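Local coordinates for protein putative metalloprotease II (Bacteroides fragilis, PDB 4ON1) that probably acts as an extracellular zinc-dependent endopeptidase of the fragilysin type, encoded by the pathogenicity island of this bacterium, at residues A[204-209]-A[245-250]; A[208-213]-A[284-289]. All coordinates share one frame; numbering follows the deposited sequence.

Contact 1: residues A[204-209]-A[245-250]; sequences EFMLIK and TIKDSS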
loop_
_atom_site.group_PDB
_atom_site.type_symbol
_atom_site.label_atom_id
_atom_site.label_comp_id
_atom_site.label_asym_id
_atom_site.label_seq_id
_atom_site.Cartn_x
_atom_site.Cartn_y
_atom_site.Cartn_z
ATOM N N GLU A 204 -6.273 -11.948 7.422
ATOM C CA GLU A 204 -5.363 -11.038 8.125
ATOM C C GLU A 204 -3.948 -11.097 7.573
ATOM O O GLU A 204 -3.317 -12.154 7.590
ATOM C CB GLU A 204 -5.326 -11.332 9.632
ATOM C CG GLU A 204 -4.375 -10.404 10.411
ATOM C CD GLU A 204 -4.353 -10.679 11.913
ATOM O OE1 GLU A 204 -4.849 -11.741 12.346
ATOM O OE2 GLU A 204 -3.834 -9.829 12.668
ATOM N N PHE A 205 -3.460 -9.966 7.067
ATOM C CA PHE A 205 -2.074 -9.869 6.617
ATOM C C PHE A 205 -1.181 -9.354 7.731
ATOM O O PHE A 205 -1.469 -8.312 8.331
ATOM C CB PHE A 205 -1.954 -8.952 5.398
ATOM C CG PHE A 205 -2.659 -9.470 4.194
ATOM C CD1 PHE A 205 -2.076 -10.451 3.404
ATOM C CD2 PHE A 205 -3.924 -9.001 3.864
ATOM C CE1 PHE A 205 -2.737 -10.942 2.295
ATOM C CE2 PHE A 205 -4.595 -9.491 2.756
ATOM C CZ PHE A 205 -3.998 -10.459 1.967
ATOM N N MET A 206 -0.105 -10.088 8.007
ATOM C CA MET A 206 0.881 -9.649 8.983
ATOM C C MET A 206 2.010 -8.942 8.253
ATOM O O MET A 206 2.800 -9.564 7.542
ATOM C CB MET A 206 1.415 -10.829 9.796
ATOM C CG MET A 206 0.342 -11.665 10.488
ATOM S SD MET A 206 -0.442 -10.761 11.844
ATOM C CE MET A 206 0.871 -10.845 13.071
ATOM N N LEU A 207 2.067 -7.626 8.416
ATOM C CA LEU A 207 3.038 -6.821 7.693
ATOM C C LEU A 207 4.203 -6.506 8.617
ATOM O O LEU A 207 4.067 -5.757 9.586
ATOM C CB LEU A 207 2.384 -5.549 7.159
ATOM C CG LEU A 207 1.117 -5.798 6.329
ATOM C CD1 LEU A 207 0.524 -4.497 5.851
ATOM C CD2 LEU A 207 1.421 -6.676 5.141
ATOM N N ILE A 208 5.349 -7.101 8.324
ATOM C CA ILE A 208 6.469 -7.054 9.247
ATOM C C ILE A 208 7.527 -6.084 8.746
ATOM O O ILE A 208 8.097 -6.285 7.676
ATOM C CB ILE A 208 7.101 -8.448 9.432
ATOM C CG1 ILE A 208 6.028 -9.490 9.786
ATOM C CG2 ILE A 208 8.179 -8.399 10.511
ATOM C CD1 ILE A 208 5.217 -9.153 11.057
ATOM N N LYS A 209 7.777 -5.023 9.507
ATOM C CA LYS A 209 8.787 -4.036 9.113
ATOM C C LYS A 209 10.184 -4.561 9.372
ATOM O O LYS A 209 10.524 -4.893 10.506
ATOM C CB LYS A 209 8.585 -2.708 9.856
ATOM C CG LYS A 209 7.247 -2.052 9.535
ATOM C CD LYS A 209 6.928 -0.905 10.483
ATOM C CE LYS A 209 7.857 0.273 10.256
ATOM N NZ LYS A 209 7.470 1.424 11.116
ATOM N N THR A 245 -2.144 -6.117 9.884
ATOM C CA THR A 245 -1.474 -5.920 11.164
ATOM C C THR A 245 -0.015 -5.568 10.929
ATOM O O THR A 245 0.754 -6.370 10.410
ATOM C CB THR A 245 -1.593 -7.168 12.054
ATOM O OG1 THR A 245 -2.977 -7.380 12.350
ATOM C CG2 THR A 245 -0.824 -6.982 13.362
ATOM N N ILE A 246 0.344 -4.337 11.267
ATOM C CA ILE A 246 1.694 -3.843 11.030
ATOM C C ILE A 246 2.537 -3.943 12.292
ATOM O O ILE A 246 2.202 -3.341 13.313
ATOM C CB ILE A 246 1.676 -2.370 10.547
ATOM C CG1 ILE A 246 0.840 -2.225 9.273
ATOM C CG2 ILE A 246 3.102 -1.856 10.316
ATOM C CD1 ILE A 246 0.376 -0.781 9.016
ATOM N N LYS A 247 3.636 -4.686 12.215
ATOM C CA LYS A 247 4.496 -4.900 13.383
ATOM C C LYS A 247 5.953 -4.592 13.100
ATOM O O LYS A 247 6.440 -4.840 11.997
ATOM C CB LYS A 247 4.395 -6.348 13.873
ATOM C CG LYS A 247 2.996 -6.825 14.182
ATOM C CD LYS A 247 3.012 -8.293 14.613
ATOM C CE LYS A 247 3.721 -8.475 15.946
ATOM N NZ LYS A 247 3.096 -7.664 17.032
ATOM N N ASP A 248 6.648 -4.046 14.093
ATOM C CA ASP A 248 8.102 -3.964 14.023
ATOM C C ASP A 248 8.728 -5.319 14.327
ATOM O O ASP A 248 8.119 -6.162 14.979
ATOM C CB ASP A 248 8.651 -2.908 14.987
ATOM C CG ASP A 248 8.329 -1.492 14.543
ATOM O OD1 ASP A 248 8.889 -1.052 13.515
ATOM O OD2 ASP A 248 7.522 -0.820 15.219
ATOM N N SER A 249 9.947 -5.518 13.840
ATOM C CA SER A 249 10.689 -6.747 14.071
ATOM C C SER A 249 12.122 -6.412 14.433
ATOM O O SER A 249 12.522 -5.248 14.410
ATOM C CB SER A 249 10.681 -7.643 12.835
ATOM O OG SER A 249 11.649 -7.179 11.918
ATOM N N SER A 250 12.899 -7.436 14.765
ATOM C CA SER A 250 14.330 -7.249 14.934
ATOM C C SER A 250 15.054 -7.993 13.814
ATOM O O SER A 250 16.224 -8.350 13.939
ATOM C CB SER A 250 14.787 -7.730 16.315
ATOM O OG SER A 250 14.739 -9.140 16.396
HETATM O O HOH W 1 11.141 -3.029 12.611
HETATM O O HOH W 2 6.627 1.481 13.737
#

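Contact 2: residues A[208-213]-A[284-289]; sequences IKEKDG and YILLRD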
loop_
_atom_site.group_PDB
_atom_site.type_symbol
_atom_site.label_atom_id
_atom_site.label_comp_id
_atom_site.label_asym_id
_atom_site.label_seq_id
_atom_site.Cartn_x
_atom_site.Cartn_y
_atom_site.Cartn_z
ATOM N N ILE A 208 5.349 -7.101 8.324
ATOM C CA ILE A 208 6.469 -7.054 9.247
ATOM C C ILE A 208 7.527 -6.084 8.746
ATOM O O ILE A 208 8.097 -6.285 7.676
ATOM C CB ILE A 208 7.101 -8.448 9.432
ATOM C CG1 ILE A 208 6.028 -9.490 9.786
ATOM C CG2 ILE A 208 8.179 -8.399 10.511
ATOM C CD1 ILE A 208 5.217 -9.153 11.057
ATOM N N LYS A 209 7.777 -5.023 9.507
ATOM C CA LYS A 209 8.787 -4.036 9.113
ATOM C C LYS A 209 10.184 -4.561 9.372
ATOM O O LYS A 209 10.524 -4.893 10.506
ATOM C CB LYS A 209 8.585 -2.708 9.856
ATOM C CG LYS A 209 7.247 -2.052 9.535
ATOM C CD LYS A 209 6.928 -0.905 10.483
ATOM C CE LYS A 209 7.857 0.273 10.256
ATOM N NZ LYS A 209 7.470 1.424 11.116
ATOM N N GLU A 210 10.987 -4.641 8.315
ATOM C CA GLU A 210 12.388 -5.038 8.439
ATOM C C GLU A 210 13.114 -4.037 9.335
ATOM O O GLU A 210 12.934 -2.827 9.203
ATOM C CB GLU A 210 13.051 -5.123 7.059
ATOM C CG GLU A 210 14.547 -5.451 7.077
ATOM C CD GLU A 210 15.163 -5.477 5.678
ATOM O OE1 GLU A 210 14.567 -6.096 4.765
ATOM O OE2 GLU A 210 16.231 -4.860 5.489
ATOM N N LYS A 211 13.874 -4.538 10.299
ATOM C CA LYS A 211 14.641 -3.649 11.166
ATOM C C LYS A 211 15.703 -2.895 10.374
ATOM O O LYS A 211 16.465 -3.496 9.614
ATOM C CB LYS A 211 15.285 -4.414 12.318
ATOM C CG LYS A 211 15.962 -3.480 13.328
ATOM C CD LYS A 211 16.578 -4.252 14.473
ATOM C CE LYS A 211 17.187 -3.311 15.506
ATOM N NZ LYS A 211 17.811 -4.066 16.634
ATOM N N ASP A 212 15.724 -1.576 10.548
ATOM C CA ASP A 212 16.571 -0.668 9.777
ATOM C C ASP A 212 16.267 -0.742 8.288
ATOM O O ASP A 212 17.079 -0.326 7.468
ATOM C CB ASP A 212 18.060 -0.949 10.020
ATOM C CG ASP A 212 18.436 -0.891 11.493
ATOM O OD1 ASP A 212 17.854 -0.062 12.225
ATOM O OD2 ASP A 212 19.318 -1.671 11.914
ATOM N N GLY A 213 15.087 -1.252 7.943
ATOM C CA GLY A 213 14.689 -1.368 6.550
ATOM C C GLY A 213 14.230 -0.058 5.939
ATOM O O GLY A 213 14.170 0.070 4.713
ATOM N N TYR A 284 2.495 -13.593 5.819
ATOM C CA TYR A 284 3.435 -12.631 6.386
ATOM C C TYR A 284 4.236 -11.957 5.290
ATOM O O TYR A 284 4.794 -12.635 4.437
ATOM C CB TYR A 284 4.389 -13.316 7.364
ATOM C CG TYR A 284 3.782 -13.656 8.702
ATOM C CD1 TYR A 284 2.936 -14.739 8.844
ATOM C CD2 TYR A 284 4.097 -12.916 9.831
ATOM C CE1 TYR A 284 2.387 -15.059 10.073
ATOM C CE2 TYR A 284 3.555 -13.225 11.063
ATOM C CZ TYR A 284 2.707 -14.295 11.178
ATOM O OH TYR A 284 2.172 -14.607 12.397
ATOM N N ILE A 285 4.300 -10.627 5.308
ATOM C CA ILE A 285 5.099 -9.928 4.314
ATOM C C ILE A 285 6.129 -9.018 4.971
ATOM O O ILE A 285 5.788 -8.187 5.816
ATOM C CB ILE A 285 4.215 -9.111 3.351
ATOM C CG1 ILE A 285 3.247 -10.033 2.610
ATOM C CG2 ILE A 285 5.071 -8.403 2.309
ATOM C CD1 ILE A 285 1.826 -9.898 3.082
ATOM N N LEU A 286 7.395 -9.197 4.592
ATOM C CA LEU A 286 8.484 -8.359 5.096
ATOM C C LEU A 286 8.595 -7.075 4.283
ATOM O O LEU A 286 8.650 -7.117 3.047
ATOM C CB LEU A 286 9.816 -9.116 5.045
ATOM C CG LEU A 286 11.037 -8.367 5.585
ATOM C CD1 LEU A 286 10.930 -8.189 7.097
ATOM C CD2 LEU A 286 12.326 -9.103 5.224
ATOM N N LEU A 287 8.662 -5.939 4.975
ATOM C CA LEU A 287 8.669 -4.643 4.309
ATOM C C LEU A 287 9.958 -3.850 4.527
ATOM O O LEU A 287 10.424 -3.686 5.657
ATOM C CB LEU A 287 7.475 -3.802 4.786
ATOM C CG LEU A 287 6.081 -4.425 4.621
ATOM C CD1 LEU A 287 5.002 -3.462 5.126
ATOM C CD2 LEU A 287 5.838 -4.761 3.169
ATOM N N ARG A 288 10.521 -3.344 3.434
ATOM C CA ARG A 288 11.666 -2.439 3.497
ATOM C C ARG A 288 11.454 -1.320 2.501
ATOM O O ARG A 288 10.641 -1.453 1.584
ATOM C CB ARG A 288 12.971 -3.167 3.192
ATOM C CG ARG A 288 12.976 -3.794 1.802
ATOM C CD ARG A 288 14.378 -4.077 1.297
ATOM N NE ARG A 288 15.186 -4.812 2.267
ATOM C CZ ARG A 288 16.399 -5.290 2.012
ATOM N NH1 ARG A 288 16.932 -5.131 0.807
ATOM N NH2 ARG A 288 17.071 -5.936 2.955
ATOM N N ASP A 289 12.160 -0.210 2.676
ATOM C CA ASP A 289 12.023 0.868 1.711
ATOM C C ASP A 289 12.737 0.521 0.406
ATOM O O ASP A 289 12.291 0.908 -0.671
ATOM C CB ASP A 289 12.568 2.177 2.259
ATOM C CG ASP A 289 12.354 3.320 1.303
ATOM O OD1 ASP A 289 13.343 3.810 0.728
ATOM O OD2 ASP A 289 11.188 3.707 1.103
HETATM O O HOH W 3 11.427 -1.512 7.132
#

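Contact 1: residues A[204-209]-A[245-250]
E204 meets T245 through side chains. T245 OG1 donates to E204 OE2 at 2.6 Å, on the anti lone pair of OE2, away from OE1. CG of E204 is anti to the backbone N (chi1 180°), and the straight chain beyond it carries the carboxylate to T245. M206 and K247 lie side by side next to this pair and point the same way. M206 SD packs on T245 CB at 3.8 Å, and M206 CE on K247 CD at 3.7 Å. I208 CG2 presses on S249 CB at 3.5 Å, a tight carbon contact. On the face of the sheet that carries L207, I246 and K209, L207 CD1 meets I246 CG1 loosely, and K209 CD comes within 3.9 Å of I246 CG2. K209 runs alongside D248. Their ion pair is long, NZ to OD1 3.7 Å, but a water bridges NZ and D248 OD2.

Four nearly straight backbone bonds pair the two strands in parallel. T245 N and K247 N donate to F205 O and L207 O; L207 N and K209 N donate to T245 O and K247 O. Beyond them S249 OG donates to K209 O at 2.9 Å. I220 and I224 of helix 217-230 touch the L207 face. These neighbouring strands are consistent with a metzincin-type catalytic-domain sheet. E204 OE1 also bridges to K282, which probably favours a charged E204, whereas length and water likely weaken the K209–D248 attraction.

Contact 2: residues A[208-213]-A[284-289]
The parallel pairing of strands 201-209 and 284-288 runs on into a type II turn from E210 to G213. I208 N donates to I285 O at 2.8 Å, and L287 N donates to I208 O. E210 N then bonds to L287 O, an oxygen that also accepts a hydrogen bond from a water, which donates to E210 O as well. G213 N closes the turn on E210 O, and D289 N reaches G213 O at 2.9 Å from above the carbonyl plane.

R288 grips E210 side-on. R288 NE bonds to E210 OE1 at 2.9 Å, nearly in the guanidinium plane. R288 NH2 bonds to E210 OE2 at 2.9 Å, tilted from that plane. Both oxygens are met on the syn side, yet the two flat groups are 64° apart. A bend at chi3 (50°) turns R288 NE to the carboxylate. L286 CD1 packs on E210 CB at 3.7 Å, while L286 CD2 lies 3.8 Å from E210 OE1. At the other end I208 CG1 lies at the edge of the Y284 ring, 3.9 Å from CD2.

R288 also donates to T291 O and G254 O, and it makes a cation-pi contact with W292. F266 of helix 259-271 covers I208, Y284 and L286. The strands are consistent with the twisted mixed sheet of the upper subdomain of metzincin-type catalytic domains, as the matrixin-like sequence suggests.

In the fold
Contacts 1 and 2 lie side by side, with centres about 8 Å apart. Both use strand 201-209, which is flanked by strands 240-248 and 284-288. Along the chain 204-213 comes first, then 245-250, then 284-289. The contacts share I208 and K209, and contact 2 continues from them into the turn after the strand. A probable hydrogen bond from I285 N to M206 O also joins the two. Helix 217-230 covers the L207 and I246 face, and helix 259-271 the I208 and L286 face. The I285 side chain is about 10 Å from those of H334 and H338 and about 13 Å from the zinc ion, so the contacts lie near the metal site without taking part in it.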